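Local coordinates for protein dihydroxyacetone kinase (Citrobacter freundii, PDB 1UN8) that phosphorylates dihydroxyacetone with ATP to give dihydroxyacetone phosphate, holding the substrate covalently in its N-terminal domain, at residues V108-T112 with I219-P223. Residues are numbered along the deposited sequence; the frame is centred on the assembly and turned at random.
Sequences VKNYT and IHGEP
With CG turned away from the carbonyl carbon in both residues (chi1 -58° in Y111, -62° in H220), the two rings reach out from opposing backbones and meet edge-to-face. The imidazole edge is directed at the phenol ring, CE1 of H220 standing 3.8 Å above the plane of Y111, over its centre, with the two planes perpendicular. E222 fixes the rotation of the imidazole, its carboxylate beside the ring contact, where a bend at chi2 (94°) folds it back along the loop. ND1 of H220 donates to OE1 of E222 at 2.8 Å, nearly in the imidazole plane, while the backbone N of H220 donates to OE2 of E222 at 2.7 Å. Both oxygens are met on the syn side, so one carboxylate grips ring and main chain together. OE1 of E222 also lies obliquely to the Y111 ring, 3.7 Å from CE2 of Y111. H220 is the active-site histidine that forms the tele-hemiaminal with dihydroxyacetone; the bond at ND1 leaves NE2, the tele nitrogen, turned away from the carboxylate. Its loop, between strands 213-215 and 226-228, here faces the C-terminal end of strand 104-109 in the DhaK part of the kinase, beside the substrate-binding residues H61 and D114. CG1 of I219 lies over one face of the imidazole, offset toward its rim, and also 3.7 Å from OH of Y111. CD1 of I219 meets CE of the substrate-binding K109 at 4.0 Å; NZ of K109 is hydrogen-bonded to H65. A water molecule bridges the segments, donating to OH of Y111 and accepting from the backbone N of I219, and the same phenol oxygen hydrogen-bonds with the carbonyl of G151.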
ATOM      1  N   VAL A 108      20.295  13.123  -7.099  1.00 42.02           N
ATOM      2  CA  VAL A 108      20.656  11.721  -6.912  1.00 42.26           C
ATOM      3  C   VAL A 108      20.685  11.214  -5.469  1.00 41.28           C
ATOM      4  O   VAL A 108      21.302  11.828  -4.601  1.00 40.82           O
ATOM      5  CB  VAL A 108      22.031  11.446  -7.542  1.00 43.86           C
ATOM      6  CG1 VAL A 108      22.425   9.995  -7.347  1.00 44.66           C
ATOM      7  CG2 VAL A 108      21.981  11.785  -9.017  1.00 47.57           C
ATOM      8  N   LYS A 109      20.025  10.080  -5.227  1.00 41.23           N
ATOM      9  CA  LYS A 109      20.008   9.470  -3.894  1.00 39.38           C
ATOM     10  C   LYS A 109      21.416   8.926  -3.651  1.00 38.75           C
ATOM     11  O   LYS A 109      22.068   8.452  -4.578  1.00 37.62           O
ATOM     12  CB  LYS A 109      18.954   8.355  -3.824  1.00 38.48           C
ATOM     13  CG  LYS A 109      17.519   8.866  -3.968  1.00 36.28           C
ATOM     14  CD  LYS A 109      16.461   7.797  -3.648  1.00 37.90           C
ATOM     15  CE  LYS A 109      16.592   6.553  -4.522  1.00 37.05           C
ATOM     16  NZ  LYS A 109      16.596   6.848  -5.976  1.00 37.22           N
ATOM     17  N   ASN A 110      21.893   9.007  -2.416  1.00 39.26           N
ATOM     18  CA  ASN A 110      23.252   8.570  -2.101  1.00 39.68           C
ATOM     19  C   ASN A 110      23.546   7.077  -2.238  1.00 39.14           C
ATOM     20  O   ASN A 110      23.418   6.320  -1.285  1.00 40.79           O
ATOM     21  CB  ASN A 110      23.631   9.028  -0.692  1.00 40.81           C
ATOM     22  CG  ASN A 110      25.124   9.258  -0.534  1.00 41.94           C
ATOM     23  OD1 ASN A 110      25.913   8.888  -1.404  1.00 42.90           O
ATOM     24  ND2 ASN A 110      25.519   9.872   0.585  1.00 41.19           N
ATOM     25  N   TYR A 111      23.934   6.662  -3.434  1.00 39.01           N
ATOM     26  CA  TYR A 111      24.302   5.276  -3.701  1.00 39.67           C
ATOM     27  C   TYR A 111      25.361   5.314  -4.799  1.00 41.54           C
ATOM     28  O   TYR A 111      25.186   5.996  -5.813  1.00 41.49           O
ATOM     29  CB  TYR A 111      23.057   4.443  -4.018  1.00 38.75           C
ATOM     30  CG  TYR A 111      22.013   4.462  -2.924  1.00 37.30           C
ATOM     31  CD1 TYR A 111      20.886   5.266  -3.032  1.00 35.69           C
ATOM     32  CD2 TYR A 111      22.151   3.681  -1.788  1.00 34.21           C
ATOM     33  CE1 TYR A 111      19.926   5.290  -2.037  1.00 35.63           C
ATOM     34  CE2 TYR A 111      21.197   3.697  -0.787  1.00 32.57           C
ATOM     35  CZ  TYR A 111      20.087   4.503  -0.917  1.00 32.75           C
ATOM     36  OH  TYR A 111      19.136   4.521   0.076  1.00 31.45           O
ATOM     37  N   THR A 112      26.459   4.595  -4.589  1.00 42.35           N
ATOM     38  CA  THR A 112      27.557   4.556  -5.551  1.00 43.19           C
ATOM     39  C   THR A 112      27.119   4.430  -7.007  1.00 41.71           C
ATOM     40  O   THR A 112      27.496   5.239  -7.847  1.00 41.22           O
ATOM     41  CB  THR A 112      28.509   3.402  -5.243  1.00 44.03           C
ATOM     42  OG1 THR A 112      28.952   3.517  -3.892  1.00 47.36           O
ATOM     43  CG2 THR A 112      29.726   3.448  -6.169  1.00 44.28           C
ATOM     44  N   ILE A 219      16.281   0.897   1.665  1.00 38.36           N
ATOM     45  CA  ILE A 219      15.226   0.777   0.667  1.00 38.22           C
ATOM     46  C   ILE A 219      15.554  -0.250  -0.409  1.00 38.41           C
ATOM     47  O   ILE A 219      14.768  -0.470  -1.329  1.00 38.85           O
ATOM     48  CB  ILE A 219      14.918   2.129   0.006  1.00 37.65           C
ATOM     49  CG1 ILE A 219      16.128   2.630  -0.791  1.00 37.93           C
ATOM     50  CG2 ILE A 219      14.499   3.117   1.075  1.00 36.25           C
ATOM     51  CD1 ILE A 219      15.830   3.836  -1.660  1.00 34.83           C
ATOM     52  N   HIS A 220      16.727  -0.863  -0.301  1.00 37.99           N
ATOM     53  CA  HIS A 220      17.114  -1.909  -1.236  1.00 39.45           C
ATOM     54  C   HIS A 220      17.266  -3.171  -0.398  1.00 39.03           C
ATOM     55  O   HIS A 220      17.750  -4.189  -0.864  1.00 39.42           O
ATOM     56  CB  HIS A 220      18.428  -1.566  -1.952  1.00 39.62           C
ATOM     57  CG  HIS A 220      18.348  -0.328  -2.792  1.00 41.37           C
ATOM     58  ND1 HIS A 220      18.928   0.866  -2.419  1.00 39.81           N
ATOM     59  CD2 HIS A 220      17.697  -0.081  -3.956  1.00 39.83           C
ATOM     60  CE1 HIS A 220      18.634   1.792  -3.312  1.00 40.14           C
ATOM     61  NE2 HIS A 220      17.888   1.244  -4.255  1.00 38.56           N
ATOM     62  N   GLY A 221      16.833  -3.080   0.856  1.00 40.05           N
ATOM     63  CA  GLY A 221      16.925  -4.208   1.760  1.00 38.85           C
ATOM     64  C   GLY A 221      18.238  -4.264   2.510  1.00 39.45           C
ATOM     65  O   GLY A 221      18.490  -5.210   3.235  1.00 40.09           O
ATOM     66  N   GLU A 222      19.075  -3.247   2.349  1.00 39.49           N
ATOM     67  CA  GLU A 222      20.364  -3.210   3.029  1.00 40.81           C
ATOM     68  C   GLU A 222      20.222  -3.346   4.553  1.00 40.59           C
ATOM     69  O   GLU A 222      19.216  -2.951   5.131  1.00 40.54           O
ATOM     70  CB  GLU A 222      21.095  -1.888   2.733  1.00 43.22           C
ATOM     71  CG  GLU A 222      21.333  -1.547   1.261  1.00 42.48           C
ATOM     72  CD  GLU A 222      20.237  -0.671   0.674  1.00 44.29           C
ATOM     73  OE1 GLU A 222      20.547   0.118  -0.253  1.00 42.82           O
ATOM     74  OE2 GLU A 222      19.069  -0.780   1.129  1.00 43.68           O
ATOM     75  N   PRO A 223      21.247  -3.894   5.219  1.00 40.68           N
ATOM     76  CA  PRO A 223      21.244  -4.074   6.673  1.00 40.94           C
ATOM     77  C   PRO A 223      20.978  -2.741   7.347  1.00 40.49           C
ATOM     78  O   PRO A 223      21.491  -1.712   6.907  1.00 41.73           O
ATOM     79  CB  PRO A 223      22.661  -4.570   6.965  1.00 38.72           C
ATOM     80  CG  PRO A 223      23.002  -5.315   5.731  1.00 40.10           C
ATOM     81  CD  PRO A 223      22.491  -4.423   4.633  1.00 40.17           C
TER
HETATM   82  O   HOH W   1      18.913   2.353   1.344  1.00 35.25           O